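SxtG (Microseira wollei, PDB 6U1R) is an amidinotransferase of the saxitoxin biosynthetic pathway that probably transfers an amidino group to an amine acceptor through a cysteine-bound intermediate. Local coordinates at residues P274-V279 with W347-I352; A319-L324 with E338-A343; D225-K230 with T267-L272; H98-E103 with R330-K335. All coordinates share one frame; numbering follows the deposited sequence.

In the fold
The four contacts join or flank small mixed sheets, consistent with the blades of an alpha/beta propeller as in other amidinotransferases. Interactions 1 and 3 both reach the sheet of strands 269-273 and 276-279, while interactions 1 and 4 share the sheet that pairs 330-334 with 350-354. Interaction 2 is wedged between them: Leu278 of interaction 1 touches its Leu321 and Met340, and Leu324 bonds to Ile332 of interaction 4. Interactions 2 and 3 are buried, the first apolar in its side chains, the second adding a water-bridged polar end near the predicted active site. Interactions 1 and 4 are partly buried and carry charged groups toward their edges, a water-bridged lysine and a direct salt bridge.

Interaction 1. Residues P274-V279 with W347-I352; sequences PGKILV and WGFKPI
Trp347 meets Leu278 through the six-membered part of its indole. The methyl CD1 of Leu278 meets the CZ3-CH2 side of that ring, 3.7 Å from Trp347 CZ3 and 4.0 Å from CH2, and the two side chains cross at about a right angle. The backbone of Trp347 does something different: its carbonyl O accepts a hydrogen bond from a water at 2.8 Å. That water in turn accepts from Lys276 NZ at 3.2 Å, so the lysine is tied to the peptide indirectly. Lys276 turns twice along its chain, at chi2 (-65°) and chi4 (64°), and this folding carries the ammonium to the water while CB stays against the Phe349 ring. Gly348 closes helix 338-346 with a Schellman motif; at its positive phi a beta carbon would be jammed against the carbonyl O of Trp347, so glycine is called for. Phe349 then points back toward strand 276-279. Its CZ reaches Lys276 CB at 4.1 Å, the lysine carbon lying near the ring plane at the edge. Aromatic bulk fits here because the buried ring also packs on Leu272, Leu299 and Leu344; Trp347 also touches Leu299. From Lys350 onward the chain is strand, and Ile352 pairs with Val331 and Val333. The arrangement is a beta-alpha-beta crossover, 330-334 to 350-354, whose returning turn packs on the middle strand of the neighbouring sheet, as between blades of the amidinotransferase propeller.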
loop_
_atom_site.group_PDB
_atom_site.type_symbol
_atom_site.label_atom_id
_atom_site.label_comp_id
_atom_site.label_asym_id
_atom_site.label_seq_id
_atom_site.Cartn_x
_atom_site.Cartn_y
_atom_site.Cartn_z
ATOM N N PRO A 274 5.702 -8.088 30.187
ATOM C CA PRO A 274 5.379 -9.518 30.173
ATOM C C PRO A 274 4.557 -9.905 31.391
ATOM O O PRO A 274 4.937 -9.616 32.525
ATOM C CB PRO A 274 6.760 -10.191 30.149
ATOM C CG PRO A 274 7.629 -9.179 29.472
ATOM C CD PRO A 274 7.141 -7.845 29.997
ATOM N N GLY A 275 3.396 -10.514 31.150
ATOM C CA GLY A 275 2.477 -10.940 32.187
ATOM C C GLY A 275 1.581 -9.862 32.780
ATOM O O GLY A 275 0.874 -10.154 33.752
ATOM N N LYS A 276 1.600 -8.628 32.255
ATOM C CA LYS A 276 0.862 -7.500 32.835
ATOM C C LYS A 276 0.119 -6.734 31.743
ATOM O O LYS A 276 0.751 -6.135 30.874
ATOM C CB LYS A 276 1.816 -6.539 33.557
ATOM C CG LYS A 276 2.740 -7.190 34.590
ATOM C CD LYS A 276 1.962 -7.774 35.742
ATOM C CE LYS A 276 2.878 -8.568 36.688
ATOM N NZ LYS A 276 3.874 -7.683 37.320
ATOM N N ILE A 277 -1.208 -6.699 31.813
ATOM C CA ILE A 277 -2.004 -6.003 30.809
ATOM C C ILE A 277 -3.077 -5.167 31.499
ATOM O O ILE A 277 -3.817 -5.664 32.354
ATOM C CB ILE A 277 -2.599 -6.993 29.787
ATOM C CG1 ILE A 277 -3.288 -6.260 28.631
ATOM C CG2 ILE A 277 -3.509 -8.039 30.460
ATOM C CD1 ILE A 277 -3.463 -7.152 27.404
ATOM N N LEU A 278 -3.131 -3.890 31.131
ATOM C CA LEU A 278 -4.054 -2.909 31.681
ATOM C C LEU A 278 -5.356 -2.911 30.884
ATOM O O LEU A 278 -5.332 -2.805 29.648
ATOM C CB LEU A 278 -3.384 -1.537 31.619
ATOM C CG LEU A 278 -4.080 -0.275 32.126
ATOM C CD1 LEU A 278 -4.245 -0.331 33.628
ATOM C CD2 LEU A 278 -3.268 0.956 31.733
ATOM N N VAL A 279 -6.496 -2.997 31.586
ATOM C CA VAL A 279 -7.788 -3.168 30.938
ATOM C C VAL A 279 -8.783 -2.121 31.430
ATOM O O VAL A 279 -8.821 -1.781 32.617
ATOM C CB VAL A 279 -8.335 -4.591 31.175
ATOM C CG1 VAL A 279 -9.695 -4.726 30.584
ATOM C CG2 VAL A 279 -7.377 -5.602 30.585
ATOM N N TRP A 347 1.103 -1.343 41.451
ATOM C CA TRP A 347 1.357 -2.529 40.639
ATOM C C TRP A 347 2.843 -2.763 40.357
ATOM O O TRP A 347 3.174 -3.737 39.675
ATOM C CB TRP A 347 0.599 -2.426 39.306
ATOM C CG TRP A 347 -0.889 -2.639 39.407
ATOM C CD1 TRP A 347 -1.547 -3.502 40.242
ATOM C CD2 TRP A 347 -1.901 -1.973 38.640
ATOM N NE1 TRP A 347 -2.911 -3.406 40.040
ATOM C CE2 TRP A 347 -3.149 -2.477 39.061
ATOM C CE3 TRP A 347 -1.871 -0.999 37.634
ATOM C CZ2 TRP A 347 -4.357 -2.042 38.515
ATOM C CZ3 TRP A 347 -3.073 -0.568 37.090
ATOM C CH2 TRP A 347 -4.305 -1.083 37.546
ATOM N N GLY A 348 3.726 -1.898 40.839
ATOM C CA GLY A 348 5.159 -2.089 40.716
ATOM C C GLY A 348 5.850 -1.309 39.618
ATOM O O GLY A 348 7.045 -1.533 39.382
ATOM N N PHE A 349 5.142 -0.424 38.924
ATOM C CA PHE A 349 5.740 0.382 37.876
ATOM C C PHE A 349 6.290 1.679 38.466
ATOM O O PHE A 349 6.071 2.006 39.632
ATOM C CB PHE A 349 4.707 0.649 36.772
ATOM C CG PHE A 349 4.219 -0.601 36.095
ATOM C CD1 PHE A 349 4.942 -1.173 35.053
ATOM C CD2 PHE A 349 3.040 -1.213 36.500
ATOM C CE1 PHE A 349 4.497 -2.322 34.424
ATOM C CE2 PHE A 349 2.586 -2.377 35.876
ATOM C CZ PHE A 349 3.304 -2.933 34.839
ATOM N N LYS A 350 7.030 2.423 37.641
ATOM C CA LYS A 350 7.635 3.697 38.040
ATOM C C LYS A 350 7.074 4.794 37.141
ATOM O O LYS A 350 7.604 5.041 36.046
ATOM C CB LYS A 350 9.160 3.654 37.938
ATOM C CG LYS A 350 9.839 2.662 38.882
ATOM C CD LYS A 350 9.495 2.913 40.344
ATOM C CE LYS A 350 10.261 1.979 41.280
ATOM N NZ LYS A 350 10.074 2.380 42.708
ATOM N N PRO A 351 6.005 5.468 37.556
ATOM C CA PRO A 351 5.399 6.491 36.697
ATOM C C PRO A 351 6.294 7.712 36.559
ATOM O O PRO A 351 6.946 8.149 37.514
ATOM C CB PRO A 351 4.089 6.840 37.417
ATOM C CG PRO A 351 3.871 5.754 38.388
ATOM C CD PRO A 351 5.207 5.228 38.767
ATOM N N ILE A 352 6.344 8.239 35.341
ATOM C CA ILE A 352 6.973 9.517 35.048
ATOM C C ILE A 352 5.861 10.422 34.544
ATOM O O ILE A 352 5.242 10.134 33.511
ATOM C CB ILE A 352 8.104 9.371 34.018
ATOM C CG1 ILE A 352 9.152 8.382 34.540
ATOM C CG2 ILE A 352 8.720 10.730 33.729
ATOM C CD1 ILE A 352 10.062 7.812 33.487
HETATM O O HOH W 1 1.718 -6.077 39.104
#

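Interaction 2. Residues A319-L324 with E338-A343; sequences AGLNVL and EPMIKA
Met340 sets its terminal methyl against both a leucine branch and a peptide oxygen. CE lies 3.7 Å from Leu321 CD1 and 3.8 Å from Gly320 O, and Met340 CG adds a second approach to the same carbonyl at 3.9 Å. The thioether starts with CG anti to the backbone N (chi1 -173°), pointing from the helix toward 319-321, and then bends at chi2 and chi3, which turns CE aside so that the methionine runs nearly perpendicular to Leu321. An unbranched, flexible chain is well suited to such a turn. Gly320 faces the helix with bare backbone; with no side chain there, backbone and methionine can approach closely. Leu321 starts off away from the helix, yet the CD1 branch swings back to touch CE.

Around this pair, Leu278 packs on both Leu321 and Met340, and Val333 adds a further side to the methionine. The 3-10 turn that sets Gly320 and Leu321 is held by Asn322 N bonding to Ala319 O at 3.1 Å. Asn322, at the centre of an inverse gamma turn, is gripped in its turn: OD1 accepts from Cys368 N, and ND2 donates to Asp266 O. Cys368 is the predicted amidino-cysteine nucleophile, about 10 Å from Leu321 between side chains. With no hydrogen bond across the two segments, the contact rests on shape and burial, and the directional bonds belong to the asparagine beside it.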
loop_
_atom_site.group_PDB
_atom_site.type_symbol
_atom_site.label_atom_id
_atom_site.label_comp_id
_atom_site.label_asym_id
_atom_site.label_seq_id
_atom_site.Cartn_x
_atom_site.Cartn_y
_atom_site.Cartn_z
ATOM N N ALA A 319 -8.805 8.507 28.627
ATOM C CA ALA A 319 -7.519 8.861 28.040
ATOM C C ALA A 319 -6.335 8.471 28.920
ATOM O O ALA A 319 -5.207 8.380 28.411
ATOM C CB ALA A 319 -7.467 10.365 27.756
ATOM N N GLY A 320 -6.552 8.248 30.221
ATOM C CA GLY A 320 -5.460 7.931 31.125
ATOM C C GLY A 320 -4.768 6.617 30.828
ATOM O O GLY A 320 -3.614 6.431 31.246
ATOM N N LEU A 321 -5.452 5.684 30.145
ATOM C CA LEU A 321 -4.855 4.407 29.762
ATOM C C LEU A 321 -3.852 4.519 28.613
ATOM O O LEU A 321 -3.112 3.559 28.372
ATOM C CB LEU A 321 -5.948 3.394 29.373
ATOM C CG LEU A 321 -6.638 2.646 30.518
ATOM C CD1 LEU A 321 -7.727 3.487 31.149
ATOM C CD2 LEU A 321 -7.206 1.334 30.002
ATOM N N ASN A 322 -3.796 5.656 27.906
ATOM C CA ASN A 322 -2.947 5.792 26.723
ATOM C C ASN A 322 -1.502 6.078 27.131
ATOM O O ASN A 322 -0.885 7.025 26.635
ATOM C CB ASN A 322 -3.514 6.911 25.838
ATOM C CG ASN A 322 -3.046 6.848 24.404
ATOM O OD1 ASN A 322 -2.443 7.806 23.889
ATOM N ND2 ASN A 322 -3.379 5.754 23.718
ATOM N N VAL A 323 -0.951 5.238 28.009
ATOM C CA VAL A 323 0.402 5.405 28.541
ATOM C C VAL A 323 1.453 4.912 27.552
ATOM O O VAL A 323 1.140 4.209 26.581
ATOM C CB VAL A 323 0.549 4.662 29.882
ATOM C CG1 VAL A 323 -0.336 5.308 30.956
ATOM C CG2 VAL A 323 0.221 3.171 29.706
ATOM N N LEU A 324 2.712 5.273 27.803
ATOM C CA LEU A 324 3.849 4.861 26.975
ATOM C C LEU A 324 4.906 4.268 27.897
ATOM O O LEU A 324 5.345 4.934 28.837
ATOM C CB LEU A 324 4.439 6.034 26.177
ATOM C CG LEU A 324 5.701 5.712 25.354
ATOM C CD1 LEU A 324 5.355 4.765 24.228
ATOM C CD2 LEU A 324 6.402 6.964 24.814
ATOM N N GLU A 338 -4.519 11.062 38.513
ATOM C CA GLU A 338 -3.969 10.667 39.805
ATOM C C GLU A 338 -4.322 9.239 40.177
ATOM O O GLU A 338 -3.450 8.544 40.727
ATOM C CB GLU A 338 -4.423 11.656 40.889
ATOM C CG GLU A 338 -3.825 13.050 40.719
ATOM C CD GLU A 338 -4.385 14.051 41.722
ATOM O OE1 GLU A 338 -4.758 13.637 42.838
ATOM O OE2 GLU A 338 -4.466 15.246 41.385
ATOM N N PRO A 339 -5.533 8.738 39.923
ATOM C CA PRO A 339 -5.796 7.320 40.210
ATOM C C PRO A 339 -4.914 6.373 39.412
ATOM O O PRO A 339 -4.379 5.402 39.976
ATOM C CB PRO A 339 -7.288 7.169 39.865
ATOM C CG PRO A 339 -7.854 8.567 40.076
ATOM C CD PRO A 339 -6.765 9.474 39.579
ATOM N N MET A 340 -4.717 6.633 38.113
ATOM C CA MET A 340 -3.815 5.791 37.332
ATOM C C MET A 340 -2.400 5.816 37.896
ATOM O O MET A 340 -1.744 4.772 37.953
ATOM C CB MET A 340 -3.800 6.222 35.864
ATOM C CG MET A 340 -3.004 5.289 34.958
ATOM S SD MET A 340 -3.745 3.634 34.798
ATOM C CE MET A 340 -5.139 4.011 33.795
ATOM N N ILE A 341 -1.895 7.001 38.271
ATOM C CA ILE A 341 -0.535 7.106 38.811
ATOM C C ILE A 341 -0.392 6.226 40.050
ATOM O O ILE A 341 0.580 5.470 40.193
ATOM C CB ILE A 341 -0.187 8.578 39.114
ATOM C CG1 ILE A 341 -0.103 9.366 37.806
ATOM C CG2 ILE A 341 1.151 8.699 39.879
ATOM C CD1 ILE A 341 -0.193 10.867 37.987
ATOM N N LYS A 342 -1.375 6.293 40.951
ATOM C CA LYS A 342 -1.310 5.496 42.174
ATOM C C LYS A 342 -1.391 4.002 41.875
ATOM O O LYS A 342 -0.635 3.206 42.447
ATOM C CB LYS A 342 -2.435 5.898 43.132
ATOM C CG LYS A 342 -2.458 5.009 44.393
ATOM C CD LYS A 342 -3.520 5.421 45.376
ATOM C CE LYS A 342 -3.569 4.407 46.522
ATOM N NZ LYS A 342 -4.794 4.598 47.355
ATOM N N ALA A 343 -2.303 3.598 40.985
ATOM C CA ALA A 343 -2.428 2.181 40.655
ATOM C C ALA A 343 -1.154 1.646 40.015
ATOM O O ALA A 343 -0.686 0.549 40.356
ATOM C CB ALA A 343 -3.627 1.964 39.736
#

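Interaction 3. Residues D225-K230 with T267-L272; sequences DIFGQK and TTLMPL
A water gripped from both segments joins Gln229 to Thr268. It donates to Gln229 OE1 at 2.8 Å and hydrogen-bonds Thr268 OG1 at 2.7 Å, spanning the 4.4 Å that separates OE1 from OG1. The amide is fixed at its other end as well, since Gln229 NE2 donates to Asp218 OD1; with both ends engaged, the amide has little freedom to flip. A nearly straight chi2 (174°) extends the glutamine from its strand far enough to reach both partners. Glutamine suits this place because one group offers an acceptor and a donor together. Thr268 is buried, its side chain touching Ile255, Phe283 and Val284 while its hydroxyl meets the water. The contact lies close to the predicted active site: the side chain of Gln229 is about 5 Å from that of His264 and about 9 Å from that of Asp215.

The other half of the contact is apolar. Leu269 CD2 comes to 3.6 Å from Phe227 CB and 4.0 Å from Phe227 CG, so the methyl approaches the ring obliquely at its CG end, while the ring also meets the imidazole of His253 with planes at about 30° and touches Cys222.

Phe227 lies on the central strand of the sheet 219-222, 225-229 and 251-255, whereas Leu269 belongs to an outer strand of the sheet 269-273, 276-279 and 297-300. Ile255 fills in beside Leu269 and Thr268, and Pro271 packs on Val220 and Cys222, so two neighbouring sheets are stitched along their facing sides.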
loop_
_atom_site.group_PDB
_atom_site.type_symbol
_atom_site.label_atom_id
_atom_site.label_comp_id
_atom_site.label_asym_id
_atom_site.label_seq_id
_atom_site.Cartn_x
_atom_site.Cartn_y
_atom_site.Cartn_z
ATOM N N ASP A 225 1.985 -12.683 19.580
ATOM C CA ASP A 225 0.547 -12.514 19.745
ATOM C C ASP A 225 0.221 -11.028 19.726
ATOM O O ASP A 225 0.830 -10.244 20.466
ATOM C CB ASP A 225 0.071 -13.175 21.040
ATOM C CG ASP A 225 0.307 -14.656 21.023
ATOM O OD1 ASP A 225 -0.474 -15.358 20.352
ATOM O OD2 ASP A 225 1.298 -15.111 21.642
ATOM N N ILE A 226 -0.726 -10.654 18.858
ATOM C CA ILE A 226 -1.186 -9.283 18.665
ATOM C C ILE A 226 -2.690 -9.248 18.948
ATOM O O ILE A 226 -3.425 -10.165 18.560
ATOM C CB ILE A 226 -0.867 -8.808 17.228
ATOM C CG1 ILE A 226 0.647 -8.719 17.008
ATOM C CG2 ILE A 226 -1.521 -7.452 16.920
ATOM C CD1 ILE A 226 1.056 -8.627 15.556
ATOM N N PHE A 227 -3.143 -8.222 19.649
ATOM C CA PHE A 227 -4.557 -8.077 19.991
ATOM C C PHE A 227 -5.150 -6.907 19.221
ATOM O O PHE A 227 -4.550 -5.831 19.176
ATOM C CB PHE A 227 -4.724 -7.883 21.493
ATOM C CG PHE A 227 -4.259 -9.062 22.278
ATOM C CD1 PHE A 227 -5.127 -10.108 22.546
ATOM C CD2 PHE A 227 -2.945 -9.171 22.677
ATOM C CE1 PHE A 227 -4.703 -11.217 23.233
ATOM C CE2 PHE A 227 -2.515 -10.297 23.369
ATOM C CZ PHE A 227 -3.406 -11.316 23.637
ATOM N N GLY A 228 -6.319 -7.123 18.614
ATOM C CA GLY A 228 -6.999 -6.072 17.883
ATOM C C GLY A 228 -8.482 -6.066 18.202
ATOM O O GLY A 228 -8.981 -6.918 18.943
ATOM N N GLN A 229 -9.172 -5.083 17.635
ATOM C CA GLN A 229 -10.624 -5.005 17.719
ATOM C C GLN A 229 -11.175 -4.495 16.393
ATOM O O GLN A 229 -10.514 -3.739 15.684
ATOM C CB GLN A 229 -11.079 -4.057 18.844
ATOM C CG GLN A 229 -10.548 -2.631 18.640
ATOM C CD GLN A 229 -11.078 -1.608 19.628
ATOM O OE1 GLN A 229 -11.645 -1.953 20.670
ATOM N NE2 GLN A 229 -10.886 -0.320 19.302
ATOM N N LYS A 230 -12.405 -4.900 16.081
ATOM C CA LYS A 230 -13.216 -4.165 15.118
ATOM C C LYS A 230 -13.613 -2.809 15.708
ATOM O O LYS A 230 -13.710 -2.651 16.923
ATOM C CB LYS A 230 -14.467 -4.974 14.757
ATOM C CG LYS A 230 -14.171 -6.283 13.988
ATOM C CD LYS A 230 -15.453 -7.035 13.599
ATOM C CE LYS A 230 -16.064 -6.445 12.338
ATOM N NZ LYS A 230 -17.296 -7.168 11.964
ATOM N N THR A 267 -6.956 2.915 24.525
ATOM C CA THR A 267 -7.555 3.240 25.817
ATOM C C THR A 267 -8.411 2.090 26.340
ATOM O O THR A 267 -9.160 2.281 27.308
ATOM C CB THR A 267 -8.406 4.521 25.766
ATOM O OG1 THR A 267 -9.496 4.372 24.861
ATOM C CG2 THR A 267 -7.580 5.712 25.357
ATOM N N THR A 268 -8.284 0.894 25.752
ATOM C CA THR A 268 -9.097 -0.273 26.082
ATOM C C THR A 268 -8.262 -1.423 26.620
ATOM O O THR A 268 -8.590 -1.987 27.688
ATOM C CB THR A 268 -9.888 -0.731 24.835
ATOM O OG1 THR A 268 -10.799 0.303 24.407
ATOM C CG2 THR A 268 -10.665 -2.031 25.099
ATOM N N LEU A 269 -7.178 -1.774 25.918
ATOM C CA LEU A 269 -6.355 -2.946 26.223
ATOM C C LEU A 269 -4.906 -2.529 26.005
ATOM O O LEU A 269 -4.500 -2.314 24.855
ATOM C CB LEU A 269 -6.740 -4.115 25.314
ATOM C CG LEU A 269 -6.216 -5.499 25.691
ATOM C CD1 LEU A 269 -7.023 -6.121 26.821
ATOM C CD2 LEU A 269 -6.194 -6.398 24.475
ATOM N N MET A 270 -4.128 -2.429 27.083
ATOM C CA MET A 270 -2.759 -1.914 27.022
ATOM C C MET A 270 -1.773 -2.856 27.710
ATOM O O MET A 270 -1.631 -2.831 28.947
ATOM C CB MET A 270 -2.690 -0.521 27.623
ATOM C CG MET A 270 -3.376 0.504 26.704
ATOM S SD MET A 270 -2.416 0.704 25.194
ATOM C CE MET A 270 -1.287 2.022 25.719
ATOM N N PRO A 271 -1.055 -3.670 26.945
ATOM C CA PRO A 271 0.059 -4.440 27.513
ATOM C C PRO A 271 1.106 -3.499 28.087
ATOM O O PRO A 271 1.542 -2.555 27.424
ATOM C CB PRO A 271 0.603 -5.225 26.308
ATOM C CG PRO A 271 -0.511 -5.186 25.288
ATOM C CD PRO A 271 -1.215 -3.897 25.501
ATOM N N LEU A 272 1.523 -3.760 29.326
ATOM C CA LEU A 272 2.543 -2.931 29.966
ATOM C C LEU A 272 3.892 -3.619 30.124
ATOM O O LEU A 272 4.912 -2.939 30.096
ATOM C CB LEU A 272 2.077 -2.470 31.352
ATOM C CG LEU A 272 0.762 -1.684 31.394
ATOM C CD1 LEU A 272 0.473 -1.221 32.812
ATOM C CD2 LEU A 272 0.791 -0.506 30.436
HETATM O O HOH W 2 -12.654 -0.014 22.423
#

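Interaction 4. Residues H98-E103 with R330-K335; sequences HILEAE and RVIVEK
Arg330 NH1 is held by two oxygens of one residue, Glu103. It donates to OE1 of Glu103 at 2.7 Å, a salt bridge, and to the backbone O of Glu103 at 3.2 Å. Both oxygens lie in the guanidinium plane, at its edge. OE1 uses its anti lone pair, and the carboxylate plane is turned 59° from the guanidinium. The longer bond is also the straighter, and it falls on a carbonyl lone pair. Glu103 makes this possible by bending at chi2 (-65°), which curls the carboxylate back beside its own carbonyl. Arg330 runs out extended from the strand, then turns at chi3, bringing NH1 to Glu103 while NE salt-bridges Asp327 OD2. Glu103 is the first residue past helix 83-102, where the helix end would tend to favour a cation.

Strand 330-334 is the middle strand of a three-stranded mixed sheet, consistent with one blade of the alpha/beta propeller of amidinotransferases: Ile332 faces helix 83-102, while Val331 and Val333 turn to helix 338-346.

Ile332 carries CG1 anti to its carbonyl carbon (chi1 -67°) and extends CD1 at chi2, which sends that methyl to the helix, 3.6 Å from Leu100 CD2 and 4.1 Å from Ile99 CG2. Leu100 lies across it; Ile99 slides past in the reverse direction. Beta branching suits Ile332 to its strand. On the helix, Ile99 also packs on Ile352 and Cys354, Leu100 on Leu324 and Leu326.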
loop_
_atom_site.group_PDB
_atom_site.type_symbol
_atom_site.label_atom_id
_atom_site.label_comp_id
_atom_site.label_asym_id
_atom_site.label_seq_id
_atom_site.Cartn_x
_atom_site.Cartn_y
_atom_site.Cartn_z
ATOM N N HIS A 98 11.265 16.429 25.999
ATOM C CA HIS A 98 12.363 16.630 26.947
ATOM C C HIS A 98 12.468 15.452 27.923
ATOM O O HIS A 98 13.570 14.981 28.228
ATOM C CB HIS A 98 12.182 17.936 27.723
ATOM C CG HIS A 98 12.702 19.168 27.030
ATOM N ND1 HIS A 98 13.851 19.185 26.271
ATOM C CD2 HIS A 98 12.232 20.440 27.023
ATOM C CE1 HIS A 98 14.057 20.407 25.805
ATOM N NE2 HIS A 98 13.088 21.187 26.247
ATOM N N ILE A 99 11.331 14.962 28.420
ATOM C CA ILE A 99 11.335 13.780 29.286
ATOM C C ILE A 99 11.918 12.573 28.559
ATOM O O ILE A 99 12.778 11.857 29.091
ATOM C CB ILE A 99 9.915 13.491 29.805
ATOM C CG1 ILE A 99 9.457 14.640 30.723
ATOM C CG2 ILE A 99 9.887 12.146 30.534
ATOM C CD1 ILE A 99 8.025 14.521 31.257
ATOM N N LEU A 100 11.424 12.293 27.351
ATOM C CA LEU A 100 11.934 11.156 26.588
ATOM C C LEU A 100 13.448 11.224 26.421
ATOM O O LEU A 100 14.155 10.221 26.597
ATOM C CB LEU A 100 11.259 11.097 25.216
ATOM C CG LEU A 100 9.774 10.711 25.189
ATOM C CD1 LEU A 100 9.225 10.889 23.767
ATOM C CD2 LEU A 100 9.565 9.289 25.651
ATOM N N GLU A 101 13.960 12.396 26.051
ATOM C CA GLU A 101 15.395 12.547 25.841
ATOM C C GLU A 101 16.171 12.403 27.146
ATOM O O GLU A 101 17.250 11.791 27.169
ATOM C CB GLU A 101 15.667 13.893 25.171
ATOM C CG GLU A 101 15.078 13.962 23.743
ATOM C CD GLU A 101 15.161 15.348 23.094
ATOM O OE1 GLU A 101 15.154 16.377 23.810
ATOM O OE2 GLU A 101 15.198 15.399 21.846
ATOM N N ALA A 102 15.665 12.979 28.232
ATOM C CA ALA A 102 16.341 12.830 29.517
ATOM C C ALA A 102 16.381 11.377 29.950
ATOM O O ALA A 102 17.331 10.943 30.619
ATOM C CB ALA A 102 15.644 13.682 30.567
ATOM N N GLU A 103 15.363 10.606 29.578
ATOM C CA GLU A 103 15.333 9.184 29.882
ATOM C C GLU A 103 16.122 8.335 28.873
ATOM O O GLU A 103 16.023 7.103 28.924
ATOM C CB GLU A 103 13.876 8.716 29.965
ATOM C CG GLU A 103 13.089 9.357 31.095
ATOM C CD GLU A 103 13.614 8.976 32.470
ATOM O OE1 GLU A 103 14.146 7.854 32.619
ATOM O OE2 GLU A 103 13.501 9.812 33.395
ATOM N N ARG A 330 9.375 1.776 33.648
ATOM C CA ARG A 330 9.129 3.205 33.531
ATOM C C ARG A 330 7.986 3.467 32.557
ATOM O O ARG A 330 8.006 2.972 31.423
ATOM C CB ARG A 330 10.387 3.925 33.045
ATOM C CG ARG A 330 11.546 3.985 34.074
ATOM C CD ARG A 330 12.796 4.625 33.446
ATOM N NE ARG A 330 13.344 3.803 32.367
ATOM C CZ ARG A 330 14.138 4.234 31.383
ATOM N NH1 ARG A 330 14.484 5.509 31.295
ATOM N NH2 ARG A 330 14.580 3.380 30.461
ATOM N N VAL A 331 7.007 4.248 32.998
ATOM C CA VAL A 331 5.781 4.497 32.236
ATOM C C VAL A 331 5.429 5.979 32.314
ATOM O O VAL A 331 5.361 6.551 33.406
ATOM C CB VAL A 331 4.612 3.620 32.750
ATOM C CG1 VAL A 331 4.417 3.745 34.251
ATOM C CG2 VAL A 331 3.320 3.945 32.003
ATOM N N ILE A 332 5.216 6.613 31.148
ATOM C CA ILE A 332 4.794 8.006 31.093
ATOM C C ILE A 332 3.275 8.036 31.195
ATOM O O ILE A 332 2.574 7.307 30.473
ATOM C CB ILE A 332 5.304 8.697 29.812
ATOM C CG1 ILE A 332 6.844 8.819 29.868
ATOM C CG2 ILE A 332 4.681 10.082 29.649
ATOM C CD1 ILE A 332 7.482 9.354 28.634
ATOM N N VAL A 333 2.767 8.883 32.089
ATOM C CA VAL A 333 1.346 8.949 32.415
ATOM C C VAL A 333 1.018 10.404 32.717
ATOM O O VAL A 333 1.881 11.184 33.138
ATOM C CB VAL A 333 1.024 7.996 33.593
ATOM C CG1 VAL A 333 1.984 8.209 34.705
ATOM C CG2 VAL A 333 -0.410 8.143 34.091
ATOM N N GLU A 334 -0.234 10.782 32.467
ATOM C CA GLU A 334 -0.617 12.188 32.486
ATOM C C GLU A 334 -0.888 12.684 33.910
ATOM O O GLU A 334 -1.489 11.990 34.734
ATOM C CB GLU A 334 -1.846 12.404 31.605
ATOM C CG GLU A 334 -1.951 13.816 31.004
ATOM C CD GLU A 334 -2.427 14.877 31.998
ATOM O OE1 GLU A 334 -3.286 14.568 32.857
ATOM O OE2 GLU A 334 -1.961 16.039 31.902
ATOM N N LYS A 335 -0.488 13.935 34.156
ATOM C CA LYS A 335 -0.396 14.479 35.508
ATOM C C LYS A 335 -1.735 14.503 36.237
ATOM O O LYS A 335 -1.780 14.308 37.460
ATOM C CB LYS A 335 0.206 15.886 35.432
ATOM C CG LYS A 335 0.247 16.631 36.760
ATOM C CD LYS A 335 1.309 17.739 36.742
ATOM C CE LYS A 335 1.362 18.508 38.064
ATOM N NZ LYS A 335 1.534 19.982 37.851
#